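PDB 1Q5D: P450 epoxidase from Sorangium cellulosum, which belongs to the cytochrome P450 family, has the mainly helical fold of that family, and holds a haem group and an EPB ligand in pockets within the protein. Local coordinates for residues A[214-219]-A[224-229]; A[230-233]-A[238-241]. All coordinates share one frame; numbering follows the deposited sequence.

Interaction 1 of 2, residues A[214-219]-A[224-229]; sequences DERRRN and DVLTML
Arg-216 reaches across to Asp-224, Leu-226 and Thr-227 at the turn between two helices. Its CB points toward the 224-229 segment. Arg-216 CG lies anti to the backbone N (chi1 -172°) and sits 3.6 Å from Thr-227 OG1. The bend at chi2 brings Arg-216 CD beside two oxygens, 3.4 Å from Thr-227 OG1 and 3.4 Å from Asp-224 OD2. The bend at chi3 turns the guanidinium toward Asp-224. Thr-227 crosses the arginine chain at about a right angle. At the tip, NH1 of Arg-216 forms a salt bridge with OD2 of Asp-224 at 3.0 Å. The N-H to acceptor angle is 148°, and OD2 uses its syn lone pair. Guanidinium and carboxylate are not coplanar; their planes lie 62° apart. NH1 also packs obliquely on Leu-226 CB, and it donates to the carbonyl of Leu-162. The two helices, 195-218 and 225-234, correspond to the G and H helices of the P450 fold, joined by a short loop. Asp-224 is the N-cap of the second. Asp-224 OD2 accepts from Thr-227 N at 2.9 Å, the capping bond, and from Thr-227 OG1. With Arg-216 NH1, three donors grip this one buried oxygen. OD1 of Asp-224 pairs with Lys-163. The two cationic partners would probably stabilise the negative carboxylate. Thr-227 OG1 in turn accepts from Leu-221 N in the connecting loop.

Interaction 2 of 2, residues A[230-233]-A[238-241]; sequences LQAE and RLST
Glu-233 and Leu-239 bring their backbones close, with CA atoms 4.7 Å apart; Ala-232 CA and Arg-238 CA are 5.7 Å apart. The 230-233 segment is helical, and 238-241 crosses the end of it as irregular chain. Glu-233 CA meets the carbonyl O of Leu-239 in a CA-H...O contact of 3.1 Å, with an angle of 158° at the hydrogen. Leu-239 N is buried without a partner. Arg-238 lies along the helix surface. Arg-238 CG is 3.5 Å from Ala-232 O. A bend at chi3 (-136°) lays one face of the Arg-238 guanidinium over Ala-232 CA, which sits 3.1 Å above the plane and off toward its rim. NH2 of Arg-238 also makes a salt bridge with Asp-235. Ala-232 CB packs against Leu-239 CB at 4.2 Å. The carboxylate of Glu-233 is modelled too near Thr-241 OG1, so that pairing is doubtful. Ser-240 is the N-cap of helix 241-255: its OG caps a backbone N early in that helix and its N is bonded to Glu-243 OE2, consistent with a capping box. The contact closes the turn between helices 225-234 and 241-255, the latter starting the distal P450 helix, while Ala-232 and Leu-239 pack on Leu-109 of helix 100-110.

Both interactions use helix 225-234, one at each end. Interaction 1 joins its start to helix 195-218 and is buried. Interaction 2 joins its end to the chain entering helix 241-255 and is only partly buried. The chemistry differs accordingly. Charge and capping bonds dominate interaction 1, whereas interaction 2 rests on backbone proximity, apolar contact and an arginine laid flat on the helix. Their centres are 11 Å apart and they touch. Leu-230 CD1 packs on Arg-216 CG at 3.7 Å, and Leu-230 CD2 on Arg-217 CG at 3.6 Å. Leu-239 CD2 meets the carbonyl O of Leu-229.

Interaction 1 of 2, residues A[214-219]-A[224-229]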
ATOM      1  N   ASP A 214      22.426  13.370   2.171  1.00 34.19           N
ATOM      2  CA  ASP A 214      23.702  14.069   2.313  1.00 35.91           C
ATOM      3  C   ASP A 214      23.812  14.757   3.678  1.00 34.31           C
ATOM      4  O   ASP A 214      24.890  14.798   4.262  1.00 34.55           O
ATOM      5  CB  ASP A 214      23.882  15.116   1.215  1.00 38.63           C
ATOM      6  CG  ASP A 214      24.291  14.516  -0.123  1.00 41.11           C
ATOM      7  OD1 ASP A 214      24.929  13.443  -0.167  1.00 42.46           O
ATOM      8  OD2 ASP A 214      24.011  15.066  -1.204  1.00 43.51           O
ATOM      9  N   GLU A 215      22.715  15.329   4.170  1.00 33.19           N
ATOM     10  CA  GLU A 215      22.725  15.981   5.484  1.00 33.25           C
ATOM     11  C   GLU A 215      22.916  14.968   6.609  1.00 33.01           C
ATOM     12  O   GLU A 215      23.634  15.236   7.589  1.00 31.33           O
ATOM     13  CB  GLU A 215      21.440  16.793   5.725  1.00 34.25           C
ATOM     14  CG  GLU A 215      21.520  17.803   6.867  1.00 36.66           C
ATOM     15  CD  GLU A 215      21.187  17.228   8.248  1.00 38.29           C
ATOM     16  OE1 GLU A 215      20.617  16.118   8.333  1.00 38.54           O
ATOM     17  OE2 GLU A 215      21.487  17.899   9.276  1.00 38.89           O
ATOM     18  N   ARG A 216      22.276  13.805   6.478  1.00 31.19           N
ATOM     19  CA  ARG A 216      22.408  12.765   7.493  1.00 29.92           C
ATOM     20  C   ARG A 216      23.814  12.174   7.461  1.00 30.52           C
ATOM     21  O   ARG A 216      24.314  11.680   8.472  1.00 30.76           O
ATOM     22  CB  ARG A 216      21.351  11.663   7.320  1.00 29.07           C
ATOM     23  CG  ARG A 216      21.350  10.650   8.496  1.00 28.95           C
ATOM     24  CD  ARG A 216      20.756  11.204   9.790  1.00 28.35           C
ATOM     25  NE  ARG A 216      19.733  12.198   9.511  1.00 30.32           N
ATOM     26  CZ  ARG A 216      18.450  11.902   9.338  1.00 31.66           C
ATOM     27  NH1 ARG A 216      18.054  10.635   9.469  1.00 32.35           N
ATOM     28  NH2 ARG A 216      17.562  12.860   9.079  1.00 32.09           N
ATOM     29  N   ARG A 217      24.464  12.235   6.305  1.00 30.17           N
ATOM     30  CA  ARG A 217      25.834  11.743   6.210  1.00 33.01           C
ATOM     31  C   ARG A 217      26.746  12.706   6.966  1.00 33.34           C
ATOM     32  O   ARG A 217      27.735  12.292   7.583  1.00 33.34           O
ATOM     33  CB  ARG A 217      26.278  11.656   4.755  1.00 35.62           C
ATOM     34  CG  ARG A 217      25.899  10.349   4.070  1.00 39.17           C
ATOM     35  CD  ARG A 217      26.658  10.092   2.776  1.00 42.57           C
ATOM     36  NE  ARG A 217      26.572  11.235   1.869  1.00 45.38           N
ATOM     37  CZ  ARG A 217      27.560  11.645   1.071  1.00 47.09           C
ATOM     38  NH1 ARG A 217      28.735  11.020   1.071  1.00 47.42           N
ATOM     39  NH2 ARG A 217      27.373  12.688   0.275  1.00 47.83           N
ATOM     40  N   ARG A 218      26.385  13.986   6.898  1.00 32.28           N
ATOM     41  CA  ARG A 218      27.116  15.070   7.554  1.00 33.18           C
ATOM     42  C   ARG A 218      26.879  15.065   9.074  1.00 32.30           C
ATOM     43  O   ARG A 218      27.822  15.236   9.865  1.00 32.00           O
ATOM     44  CB  ARG A 218      26.692  16.406   6.920  1.00 33.41           C
ATOM     45  CG  ARG A 218      26.958  17.665   7.737  1.00 36.99           C
ATOM     46  CD  ARG A 218      26.558  18.970   7.000  1.00 39.59           C
ATOM     47  NE  ARG A 218      27.096  20.185   7.625  1.00 40.28           N
ATOM     48  CZ  ARG A 218      28.364  20.600   7.517  1.00 41.60           C
ATOM     49  NH1 ARG A 218      29.253  19.910   6.816  1.00 41.68           N
ATOM     50  NH2 ARG A 218      28.746  21.723   8.112  1.00 41.91           N
ATOM     51  N   ASN A 219      25.620  14.872   9.468  1.00 31.19           N
ATOM     52  CA  ASN A 219      25.236  14.737  10.878  1.00 30.71           C
ATOM     53  C   ASN A 219      24.562  13.396  11.242  1.00 30.75           C
ATOM     54  O   ASN A 219      23.357  13.377  11.512  1.00 31.39           O
ATOM     55  CB  ASN A 219      24.301  15.882  11.249  1.00 30.53           C
ATOM     56  CG  ASN A 219      24.910  17.243  10.943  1.00 32.04           C
ATOM     57  OD1 ASN A 219      25.950  17.592  11.490  1.00 30.59           O
ATOM     58  ND2 ASN A 219      24.275  18.001  10.057  1.00 31.47           N
ATOM     59  N   ASP A 224      19.109   5.304  14.533  1.00 40.09           N
ATOM     60  CA  ASP A 224      18.517   6.030  13.419  1.00 37.51           C
ATOM     61  C   ASP A 224      18.577   5.174  12.172  1.00 35.93           C
ATOM     62  O   ASP A 224      19.629   4.639  11.833  1.00 36.70           O
ATOM     63  CB  ASP A 224      19.265   7.351  13.218  1.00 37.18           C
ATOM     64  CG  ASP A 224      18.711   8.164  12.069  1.00 36.16           C
ATOM     65  OD1 ASP A 224      17.550   8.604  12.165  1.00 36.73           O
ATOM     66  OD2 ASP A 224      19.361   8.410  11.039  1.00 36.10           O
ATOM     67  N   VAL A 225      17.444   5.020  11.494  1.00 35.86           N
ATOM     68  CA  VAL A 225      17.356   4.089  10.372  1.00 33.52           C
ATOM     69  C   VAL A 225      18.259   4.514   9.232  1.00 32.69           C
ATOM     70  O   VAL A 225      19.067   3.718   8.721  1.00 32.27           O
ATOM     71  CB  VAL A 225      15.905   3.976   9.815  1.00 34.76           C
ATOM     72  CG1 VAL A 225      15.890   3.134   8.539  1.00 35.84           C
ATOM     73  CG2 VAL A 225      14.988   3.393  10.848  1.00 35.46           C
ATOM     74  N   LEU A 226      18.122   5.773   8.830  1.00 31.65           N
ATOM     75  CA  LEU A 226      18.953   6.314   7.743  1.00 30.86           C
ATOM     76  C   LEU A 226      20.445   6.241   8.058  1.00 29.84           C
ATOM     77  O   LEU A 226      21.241   5.792   7.230  1.00 30.76           O
ATOM     78  CB  LEU A 226      18.550   7.746   7.400  1.00 29.67           C
ATOM     79  CG  LEU A 226      17.288   7.926   6.555  1.00 30.71           C
ATOM     80  CD1 LEU A 226      17.161   9.388   6.122  1.00 30.23           C
ATOM     81  CD2 LEU A 226      17.279   6.993   5.316  1.00 28.53           C
ATOM     82  N   THR A 227      20.834   6.677   9.251  1.00 30.49           N
ATOM     83  CA  THR A 227      22.242   6.559   9.639  1.00 30.64           C
ATOM     84  C   THR A 227      22.705   5.115   9.500  1.00 30.77           C
ATOM     85  O   THR A 227      23.790   4.836   8.982  1.00 30.94           O
ATOM     86  CB  THR A 227      22.447   7.032  11.089  1.00 30.71           C
ATOM     87  OG1 THR A 227      22.236   8.442  11.161  1.00 31.57           O
ATOM     88  CG2 THR A 227      23.909   6.865  11.530  1.00 30.71           C
ATOM     89  N   MET A 228      21.876   4.191   9.979  1.00 32.15           N
ATOM     90  CA  MET A 228      22.202   2.768   9.893  1.00 33.62           C
ATOM     91  C   MET A 228      22.422   2.341   8.443  1.00 32.93           C
ATOM     92  O   MET A 228      23.410   1.664   8.125  1.00 33.14           O
ATOM     93  CB  MET A 228      21.099   1.920  10.550  1.00 36.27           C
ATOM     94  CG  MET A 228      21.392   0.423  10.544  1.00 39.48           C
ATOM     95  SD  MET A 228      20.875  -0.361   8.995  1.00 42.64           S
ATOM     96  CE  MET A 228      19.066  -0.093   9.111  1.00 41.39           C
ATOM     97  N   LEU A 229      21.513   2.748   7.561  1.00 32.03           N
ATOM     98  CA  LEU A 229      21.635   2.416   6.146  1.00 32.25           C
ATOM     99  C   LEU A 229      22.903   3.043   5.565  1.00 33.39           C
ATOM    100  O   LEU A 229      23.663   2.393   4.841  1.00 33.26           O
ATOM    101  CB  LEU A 229      20.387   2.872   5.360  1.00 31.79           C
ATOM    102  CG  LEU A 229      19.093   2.130   5.711  1.00 32.50           C
ATOM    103  CD1 LEU A 229      17.853   2.816   5.085  1.00 32.64           C
ATOM    104  CD2 LEU A 229      19.180   0.657   5.294  1.00 32.23           C
TER

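Interaction 2 of 2, residues A[230-233]-A[238-241]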
ATOM      1  N   LEU A 230      23.150   4.296   5.912  1.00 34.19           N
ATOM      2  CA  LEU A 230      24.320   4.989   5.375  1.00 36.41           C
ATOM      3  C   LEU A 230      25.626   4.303   5.778  1.00 38.26           C
ATOM      4  O   LEU A 230      26.539   4.173   4.966  1.00 38.52           O
ATOM      5  CB  LEU A 230      24.299   6.453   5.793  1.00 35.31           C
ATOM      6  CG  LEU A 230      23.176   7.219   5.092  1.00 34.93           C
ATOM      7  CD1 LEU A 230      22.709   8.443   5.899  1.00 34.91           C
ATOM      8  CD2 LEU A 230      23.590   7.594   3.681  1.00 33.97           C
ATOM      9  N   GLN A 231      25.688   3.830   7.019  1.00 40.49           N
ATOM     10  CA  GLN A 231      26.864   3.124   7.501  1.00 43.65           C
ATOM     11  C   GLN A 231      27.056   1.799   6.778  1.00 44.42           C
ATOM     12  O   GLN A 231      28.177   1.450   6.402  1.00 45.30           O
ATOM     13  CB  GLN A 231      26.772   2.905   9.002  1.00 44.58           C
ATOM     14  CG  GLN A 231      26.890   4.178   9.800  1.00 46.83           C
ATOM     15  CD  GLN A 231      26.816   3.919  11.290  1.00 48.63           C
ATOM     16  OE1 GLN A 231      26.994   4.832  12.095  1.00 50.27           O
ATOM     17  NE2 GLN A 231      26.566   2.670  11.662  1.00 49.64           N
ATOM     18  N   ALA A 232      25.962   1.071   6.570  1.00 45.11           N
ATOM     19  CA  ALA A 232      25.988  -0.145   5.766  1.00 46.34           C
ATOM     20  C   ALA A 232      26.560   0.130   4.376  1.00 48.24           C
ATOM     21  O   ALA A 232      27.330  -0.672   3.838  1.00 47.72           O
ATOM     22  CB  ALA A 232      24.577  -0.735   5.645  1.00 45.99           C
ATOM     23  N   GLU A 233      26.171   1.263   3.795  1.00 50.37           N
ATOM     24  CA  GLU A 233      26.620   1.619   2.458  1.00 53.79           C
ATOM     25  C   GLU A 233      28.118   1.953   2.431  1.00 55.55           C
ATOM     26  O   GLU A 233      28.821   1.626   1.470  1.00 55.42           O
ATOM     27  CB  GLU A 233      25.800   2.792   1.921  1.00 54.49           C
ATOM     28  CG  GLU A 233      26.275   3.338   0.589  1.00 55.60           C
ATOM     29  CD  GLU A 233      26.233   4.854   0.545  1.00 56.61           C
ATOM     30  OE1 GLU A 233      25.979   5.411  -0.547  1.00 56.78           O
ATOM     31  OE2 GLU A 233      26.448   5.489   1.607  1.00 57.20           O
ATOM     32  N   ARG A 238      27.397  -4.426   1.972  1.00 59.69           N
ATOM     33  CA  ARG A 238      26.087  -4.817   2.485  1.00 57.31           C
ATOM     34  C   ARG A 238      24.958  -3.998   1.848  1.00 54.56           C
ATOM     35  O   ARG A 238      23.793  -4.396   1.895  1.00 54.07           O
ATOM     36  CB  ARG A 238      26.028  -4.713   4.014  1.00 58.54           C
ATOM     37  CG  ARG A 238      27.225  -4.024   4.668  1.00 60.13           C
ATOM     38  CD  ARG A 238      27.321  -4.249   6.185  1.00 61.21           C
ATOM     39  NE  ARG A 238      27.630  -3.017   6.910  1.00 62.07           N
ATOM     40  CZ  ARG A 238      27.057  -2.649   8.052  1.00 62.56           C
ATOM     41  NH1 ARG A 238      26.134  -3.420   8.618  1.00 62.76           N
ATOM     42  NH2 ARG A 238      27.404  -1.508   8.633  1.00 62.78           N
ATOM     43  N   LEU A 239      25.314  -2.868   1.240  1.00 51.28           N
ATOM     44  CA  LEU A 239      24.330  -2.004   0.588  1.00 48.44           C
ATOM     45  C   LEU A 239      25.018  -1.003  -0.339  1.00 47.19           C
ATOM     46  O   LEU A 239      25.967  -0.325   0.067  1.00 47.94           O
ATOM     47  CB  LEU A 239      23.505  -1.266   1.648  1.00 46.91           C
ATOM     48  CG  LEU A 239      22.271  -0.463   1.221  1.00 46.29           C
ATOM     49  CD1 LEU A 239      21.190  -1.378   0.644  1.00 45.96           C
ATOM     50  CD2 LEU A 239      21.744   0.324   2.409  1.00 45.38           C
ATOM     51  N   SER A 240      24.554  -0.922  -1.584  1.00 44.72           N
ATOM     52  CA  SER A 240      25.085   0.060  -2.533  1.00 43.01           C
ATOM     53  C   SER A 240      24.346   1.396  -2.430  1.00 42.38           C
ATOM     54  O   SER A 240      23.235   1.469  -1.905  1.00 40.46           O
ATOM     55  CB  SER A 240      24.990  -0.466  -3.966  1.00 43.17           C
ATOM     56  OG  SER A 240      23.667  -0.305  -4.473  1.00 41.89           O
ATOM     57  N   THR A 241      24.965   2.455  -2.946  1.00 42.21           N
ATOM     58  CA  THR A 241      24.340   3.770  -2.945  1.00 41.81           C
ATOM     59  C   THR A 241      22.993   3.740  -3.682  1.00 40.49           C
ATOM     60  O   THR A 241      22.011   4.289  -3.203  1.00 40.61           O
ATOM     61  CB  THR A 241      25.308   4.822  -3.555  1.00 42.74           C
ATOM     62  OG1 THR A 241      26.426   4.994  -2.672  1.00 43.46           O
ATOM     63  CG2 THR A 241      24.677   6.218  -3.590  1.00 42.16           C
TER